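OBG-type G domain-containing protein (Pyrococcus horikoshii, PDB 2E87) binds guanine nucleotide, here GDP, and is probably an Obg-type GTPase related to NOG1, though its role in the cell is unknown. Local coordinates at residues T182-K185 / K191-I194; K185-A190 / T321-V326; A195-P198 / G203-V206. All coordinates share one frame; numbering follows the deposited sequence.

Interaction 1 (T182-K185 / K191-I194). With GDP (guanosine-5'-diphosphate), chain F.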
# COMPACT_ATOMS: atom_id res chain seq x y z
N THR A 182 24.16 -8.61 6.82
CA THR A 182 24.88 -9.70 7.45
C THR A 182 24.19 -10.00 8.76
O THR A 182 24.00 -11.15 9.12
CB THR A 182 26.37 -9.34 7.72
OG1 THR A 182 27.05 -9.14 6.48
CG2 THR A 182 27.08 -10.48 8.49
N LEU A 183 23.80 -8.94 9.47
CA LEU A 183 23.11 -9.10 10.75
C LEU A 183 21.70 -9.66 10.56
O LEU A 183 21.25 -10.50 11.34
CB LEU A 183 23.03 -7.77 11.49
CG LEU A 183 22.17 -7.82 12.74
CD1 LEU A 183 22.73 -8.84 13.73
CD2 LEU A 183 22.11 -6.47 13.39
N LEU A 184 21.00 -9.19 9.54
CA LEU A 184 19.65 -9.68 9.31
C LEU A 184 19.68 -11.19 9.02
O LEU A 184 18.84 -11.93 9.51
CB LEU A 184 19.01 -8.92 8.14
CG LEU A 184 17.62 -9.38 7.65
CD1 LEU A 184 16.84 -8.19 7.06
CD2 LEU A 184 17.80 -10.53 6.63
N LYS A 185 20.65 -11.63 8.23
CA LYS A 185 20.76 -13.04 7.89
C LYS A 185 21.19 -13.91 9.06
O LYS A 185 20.81 -15.07 9.13
CB LYS A 185 21.71 -13.23 6.70
CG LYS A 185 21.15 -12.67 5.42
CD LYS A 185 22.16 -12.69 4.31
CE LYS A 185 21.64 -11.93 3.11
NZ LYS A 185 22.60 -11.99 1.97
N LYS A 191 15.66 -18.27 4.81
CA LYS A 191 16.46 -17.33 4.02
C LYS A 191 15.65 -16.05 3.85
O LYS A 191 14.42 -16.06 3.81
CB LYS A 191 16.82 -17.91 2.66
CG LYS A 191 17.84 -19.04 2.72
CD LYS A 191 19.16 -18.59 3.34
CE LYS A 191 20.12 -19.76 3.56
NZ LYS A 191 20.44 -20.49 2.30
N PRO A 192 16.35 -14.91 3.78
CA PRO A 192 15.66 -13.63 3.62
C PRO A 192 15.00 -13.54 2.25
O PRO A 192 15.38 -14.21 1.31
CB PRO A 192 16.78 -12.61 3.77
CG PRO A 192 17.81 -13.33 4.61
CD PRO A 192 17.78 -14.71 4.01
N GLU A 193 13.98 -12.70 2.16
CA GLU A 193 13.29 -12.47 0.90
C GLU A 193 13.56 -11.01 0.53
O GLU A 193 14.17 -10.28 1.30
CB GLU A 193 11.79 -12.73 1.05
CG GLU A 193 11.45 -14.21 1.08
CD GLU A 193 9.97 -14.47 1.24
OE1 GLU A 193 9.18 -13.88 0.48
OE2 GLU A 193 9.61 -15.27 2.13
N ILE A 194 13.12 -10.59 -0.64
CA ILE A 194 13.36 -9.22 -1.02
C ILE A 194 12.04 -8.49 -1.29
O ILE A 194 11.25 -8.91 -2.13
CB ILE A 194 14.25 -9.16 -2.27
CG1 ILE A 194 15.63 -9.73 -1.93
CG2 ILE A 194 14.40 -7.71 -2.75
CD1 ILE A 194 16.53 -9.89 -3.11
PB GDP F . 25.20 -3.54 4.67
O1B GDP F . 25.56 -2.82 3.39
O2B GDP F . 25.13 -2.52 5.93
O3B GDP F . 24.16 -4.66 4.60
O3A GDP F . 26.55 -4.33 4.99
PA GDP F . 26.88 -5.90 4.80
O1A GDP F . 25.98 -6.75 5.63
O2A GDP F . 26.74 -6.28 3.23
O5' GDP F . 28.39 -6.10 5.30
C5' GDP F . 29.26 -5.31 4.47
C4' GDP F . 30.66 -5.95 4.42
O4' GDP F . 31.19 -6.08 5.80
C3' GDP F . 30.70 -7.38 3.88
O3' GDP F . 31.62 -7.93 2.93
C2' GDP F . 30.43 -8.22 5.14
O2' GDP F . 31.02 -9.52 4.93
C1' GDP F . 31.38 -7.52 6.09
N9 GDP F . 31.06 -7.76 7.50
C8 GDP F . 29.81 -7.85 8.07
N7 GDP F . 29.92 -8.07 9.36
C5 GDP F . 31.23 -8.14 9.69
C6 GDP F . 31.95 -8.36 10.92
O6 GDP F . 31.36 -8.55 11.98
N1 GDP F . 33.33 -8.36 10.87
C2 GDP F . 34.00 -8.15 9.67
N2 GDP F . 35.37 -8.16 9.65
N3 GDP F . 33.34 -7.95 8.54
C4 GDP F . 31.98 -7.94 8.50

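Interaction 2 (K185-A190 / T321-V326)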
# COMPACT_ATOMS: atom_id res chain seq x y z
N LYS A 185 20.65 -11.63 8.23
CA LYS A 185 20.76 -13.04 7.89
C LYS A 185 21.19 -13.91 9.06
O LYS A 185 20.81 -15.07 9.13
CB LYS A 185 21.71 -13.23 6.70
CG LYS A 185 21.15 -12.67 5.42
CD LYS A 185 22.16 -12.69 4.31
CE LYS A 185 21.64 -11.93 3.11
NZ LYS A 185 22.60 -11.99 1.97
N ALA A 186 21.96 -13.34 9.98
CA ALA A 186 22.42 -14.08 11.15
C ALA A 186 21.26 -14.17 12.14
O ALA A 186 21.17 -15.09 12.95
CB ALA A 186 23.60 -13.36 11.79
N LEU A 187 20.38 -13.19 12.05
CA LEU A 187 19.24 -13.08 12.94
C LEU A 187 18.05 -13.93 12.49
O LEU A 187 17.32 -14.47 13.31
CB LEU A 187 18.84 -11.60 13.03
CG LEU A 187 18.77 -10.82 14.35
CD1 LEU A 187 19.74 -11.36 15.38
CD2 LEU A 187 19.06 -9.35 14.05
N THR A 188 17.85 -14.06 11.18
CA THR A 188 16.70 -14.81 10.71
C THR A 188 16.91 -16.29 10.53
O THR A 188 18.04 -16.76 10.35
CB THR A 188 16.14 -14.24 9.40
OG1 THR A 188 17.09 -14.41 8.34
CG2 THR A 188 15.81 -12.78 9.57
N THR A 189 15.80 -17.02 10.56
CA THR A 189 15.79 -18.46 10.39
C THR A 189 15.80 -18.82 8.91
O THR A 189 16.83 -19.22 8.36
CB THR A 189 14.55 -19.07 11.04
OG1 THR A 189 14.53 -18.74 12.43
CG2 THR A 189 14.55 -20.57 10.86
N ALA A 190 14.65 -18.69 8.26
CA ALA A 190 14.56 -19.00 6.84
C ALA A 190 15.41 -17.99 6.08
O ALA A 190 15.83 -16.98 6.63
CB ALA A 190 13.12 -18.92 6.38
N THR A 321 29.71 -13.59 16.91
CA THR A 321 30.06 -13.10 18.24
C THR A 321 29.00 -12.07 18.68
O THR A 321 28.92 -10.99 18.09
CB THR A 321 31.47 -12.40 18.25
OG1 THR A 321 32.45 -13.25 17.65
CG2 THR A 321 31.90 -12.08 19.68
N GLY A 322 28.19 -12.40 19.68
CA GLY A 322 27.20 -11.45 20.16
C GLY A 322 25.81 -11.48 19.54
O GLY A 322 24.89 -10.86 20.08
N ILE A 323 25.65 -12.16 18.41
CA ILE A 323 24.35 -12.25 17.74
C ILE A 323 23.25 -12.68 18.70
O ILE A 323 22.14 -12.14 18.69
CB ILE A 323 24.40 -13.23 16.55
CG1 ILE A 323 25.39 -12.72 15.51
CG2 ILE A 323 23.03 -13.39 15.93
CD1 ILE A 323 25.21 -11.25 15.17
N ASP A 324 23.57 -13.65 19.55
CA ASP A 324 22.60 -14.14 20.52
C ASP A 324 22.25 -13.06 21.55
O ASP A 324 21.16 -13.05 22.10
CB ASP A 324 23.13 -15.40 21.20
CG ASP A 324 23.37 -16.54 20.20
OD1 ASP A 324 22.37 -17.02 19.61
OD2 ASP A 324 24.54 -16.93 20.00
N LEU A 325 23.17 -12.14 21.80
CA LEU A 325 22.87 -11.07 22.74
C LEU A 325 21.84 -10.15 22.07
O LEU A 325 20.98 -9.59 22.74
CB LEU A 325 24.13 -10.29 23.08
CG LEU A 325 25.20 -11.03 23.89
CD1 LEU A 325 26.44 -10.14 24.06
CD2 LEU A 325 24.65 -11.42 25.25
N VAL A 326 21.94 -10.00 20.75
CA VAL A 326 21.01 -9.14 20.02
C VAL A 326 19.62 -9.76 19.96
O VAL A 326 18.61 -9.10 20.26
CB VAL A 326 21.50 -8.87 18.57
CG1 VAL A 326 20.43 -8.08 17.81
CG2 VAL A 326 22.84 -8.10 18.59

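Interaction 3 (A195-P198 / G203-V206)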
# COMPACT_ATOMS: atom_id res chain seq x y z
N ALA A 195 11.81 -7.43 -0.53
CA ALA A 195 10.60 -6.64 -0.70
C ALA A 195 10.92 -5.43 -1.56
O ALA A 195 12.00 -4.86 -1.45
CB ALA A 195 10.07 -6.18 0.64
N SER A 196 9.98 -5.05 -2.42
CA SER A 196 10.18 -3.89 -3.26
C SER A 196 9.96 -2.69 -2.38
O SER A 196 9.13 -2.73 -1.47
CB SER A 196 9.16 -3.87 -4.39
OG SER A 196 9.45 -4.88 -5.33
N TYR A 197 10.71 -1.62 -2.60
CA TYR A 197 10.49 -0.44 -1.78
C TYR A 197 10.73 0.83 -2.59
O TYR A 197 11.76 0.97 -3.25
CB TYR A 197 11.39 -0.45 -0.56
CG TYR A 197 10.83 0.37 0.56
CD1 TYR A 197 10.12 -0.22 1.61
CD2 TYR A 197 10.99 1.76 0.57
CE1 TYR A 197 9.59 0.56 2.65
CE2 TYR A 197 10.47 2.54 1.58
CZ TYR A 197 9.78 1.94 2.62
OH TYR A 197 9.33 2.74 3.64
N PRO A 198 9.78 1.76 -2.55
CA PRO A 198 9.90 3.03 -3.29
C PRO A 198 11.23 3.73 -3.04
O PRO A 198 11.68 3.85 -1.90
CB PRO A 198 8.71 3.83 -2.78
CG PRO A 198 7.68 2.75 -2.55
CD PRO A 198 8.48 1.69 -1.85
N GLY A 203 15.55 -2.93 -3.64
CA GLY A 203 14.66 -3.33 -2.57
C GLY A 203 15.32 -3.60 -1.23
O GLY A 203 16.49 -3.27 -1.02
N ILE A 204 14.58 -4.22 -0.32
CA ILE A 204 15.11 -4.51 1.00
C ILE A 204 14.93 -5.97 1.44
O ILE A 204 13.99 -6.65 1.04
CB ILE A 204 14.47 -3.59 2.07
CG1 ILE A 204 12.97 -3.88 2.17
CG2 ILE A 204 14.69 -2.14 1.69
CD1 ILE A 204 12.29 -3.16 3.32
N ASN A 205 15.85 -6.44 2.27
CA ASN A 205 15.79 -7.79 2.77
C ASN A 205 14.75 -7.87 3.87
O ASN A 205 14.64 -6.97 4.69
CB ASN A 205 17.14 -8.21 3.31
CG ASN A 205 18.21 -8.18 2.26
OD1 ASN A 205 18.21 -8.99 1.34
ND2 ASN A 205 19.12 -7.23 2.38
N VAL A 206 13.99 -8.95 3.86
CA VAL A 206 12.96 -9.17 4.86
C VAL A 206 13.11 -10.56 5.41
O VAL A 206 13.06 -11.54 4.67
CB VAL A 206 11.56 -9.10 4.27
CG1 VAL A 206 10.56 -9.37 5.38
CG2 VAL A 206 11.31 -7.76 3.62

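Interaction 1 (T182-K185 / K191-I194)
Pro192 presents the CG corner of its ring to two side chains of helix 180-187. Leu184 CD2 lies 3.5 Å from Pro192 CG, the leucine and the ring running antiparallel past one another. Lys185 CG also lies 3.5 Å from Pro192 CG, but the lysine chain passes crosswise to the ring. The lysine thus contributes a methylene to an apolar patch, while its extended chain carries the ammonium group farther from the proline. Proline suits the spot: its ring is compact and rigid, and CB, CG and CD are all methylenes.

One turn earlier the same helix meets GDP. Thr182 N donates to O1A of GDP at 2.9 Å, and Thr182 OG1 reaches that same oxygen at 2.8 Å. The hydroxyl stands beside the backbone N (chi1 -65°), which sets both donors toward one alpha-phosphate oxygen and brings CG2 near C8 of the guanine. A valine here has no hydroxyl to donate, so the alpha-phosphate would probably be less firmly fixed, held at this residue by the backbone N-H alone.

Ser181, Lys180, Gly179 and Asn177 bind the nucleotide through further backbone amides, as in a P-loop. Behind the helix, Leu183 packs on Ile251 and Ile253 of strand 249-254, while beyond Pro192 the chain enters edge strand 193-195, where Glu193 pairs with Val206 of strand 204-211.

Interaction 2 (K185-A190 / T321-V326)
Ile323 and Val326, one turn apart at the start of helix 323-350, receive Ala186 and Leu187 from the C-terminal end of helix 180-187. The approach to this turn begins with Thr321, whose side chain packs against Ile290 and Ser316 in neighbouring loops. Gly322 follows at the N-cap position. Its positive phi (91°) is a conformation that a residue with a side chain would find hard to adopt, so glycine suits the place, and Gly322 O accepts a hydrogen bond from Val326 N at 3.1 Å to start the helix.

Ile323 is the first residue to reach across. Its CG2 methyl, held beside the carbonyl carbon by a chi1 of -63°, touches two things: Ala186 O at 3.9 Å and Leu187 CD1, also at 3.9 Å. The other branch, CG1, meets Ala186 CB at 4.2 Å. A beta-branched residue fits because both branches leave close to the backbone and cover the small alanine, whose single methyl lets the helices come near.

Val326, one turn on, points the same way. Its CG1 meets the forked end of Leu187, 4.1 Å from CD1 and 4.2 Å from CD2, with the valine roughly perpendicular to the leucine; Val326 also packs on Ile315. Leu187 therefore spans both Ile323 and Val326.

The side chains meet by apolar packing alone, and the contact is mostly buried. It joins the helix that follows the P-loop to the last helix of the G domain, which lie side by side in the Ras-like fold. Ile323 also lies near Ala317, whose segment, with Ser316 and Leu318, binds GDP in the manner of a G5 loop.

Interaction 3 (A195-P198 / G203-V206)
The phenol ring of Tyr197 is approached obliquely by the methyl end of Ile204, with Tyr197 CD1 and Ile204 CD1 4.0 Å apart. With CG roughly anti to the backbone N (chi1 -156°), the ring is carried to the CD1 end of the isoleucine, and a large aromatic suits this buried place. Its hydroxyl is not left unsatisfied there, since OH is hydrogen-bonded to the backbone oxygen of Ala239.

The peptide groups are the other flat elements. Ala195 and Ile204 form an antiparallel hydrogen-bonded pair: Ala195 N donates to Ile204 O at 2.8 Å, and Ile204 N returns the bond to Ala195 O at 2.9 Å. Both are fairly straight, with N-H...O angles of 164°, and each donor lies in the plane of the carbonyl it meets.

Ala195 and Ile204 turn their side chains to the same face of the sheet. There Ala195 CB touches Val206 CG2 at 3.6 Å and Ile204 CG1 at 4.0 Å, so a small methyl fits between two branched residues. Just before the pair, Gly203 brings its CA to 3.3 Å from Ala195 O; a beta carbon would collide with that oxygen, and the positive phi of Gly203 is itself hard for any residue with a side chain.

The intervening turn is drawn together by Thr200, whose hydroxyl bonds to Tyr197 O, in what is probably the first switch region of this GTPase. Tyr197 reaches Phe77 and Leu81 of helix 76-86, in the N-terminal helical domain, whereas Asn205, on the other face of the strand, bonds Asp220 of strand 214-220 and packs on Ser181 and Leu184 of helix 180-187.

Interactions 1 and 2 both depend on helix 180-187 and share Lys185, but they use different sides of it: 182-185 meets the nucleotide and the loop leading to the edge strand, while 185-190 packs against the last helix. They touch where Leu183 meets Ile323. Interaction 1 is partly exposed and mixes phosphate bonding with a small apolar patch; interaction 2 is buried and apolar in its side-chain contacts. Interaction 3 is also buried, yet is organised by backbone hydrogen bonds, as befits neighbouring strands. It continues the strand begun in interaction 1, and Leu184 touches the backbone of Asn205, joining helix to sheet. Interactions 2 and 3 do not touch.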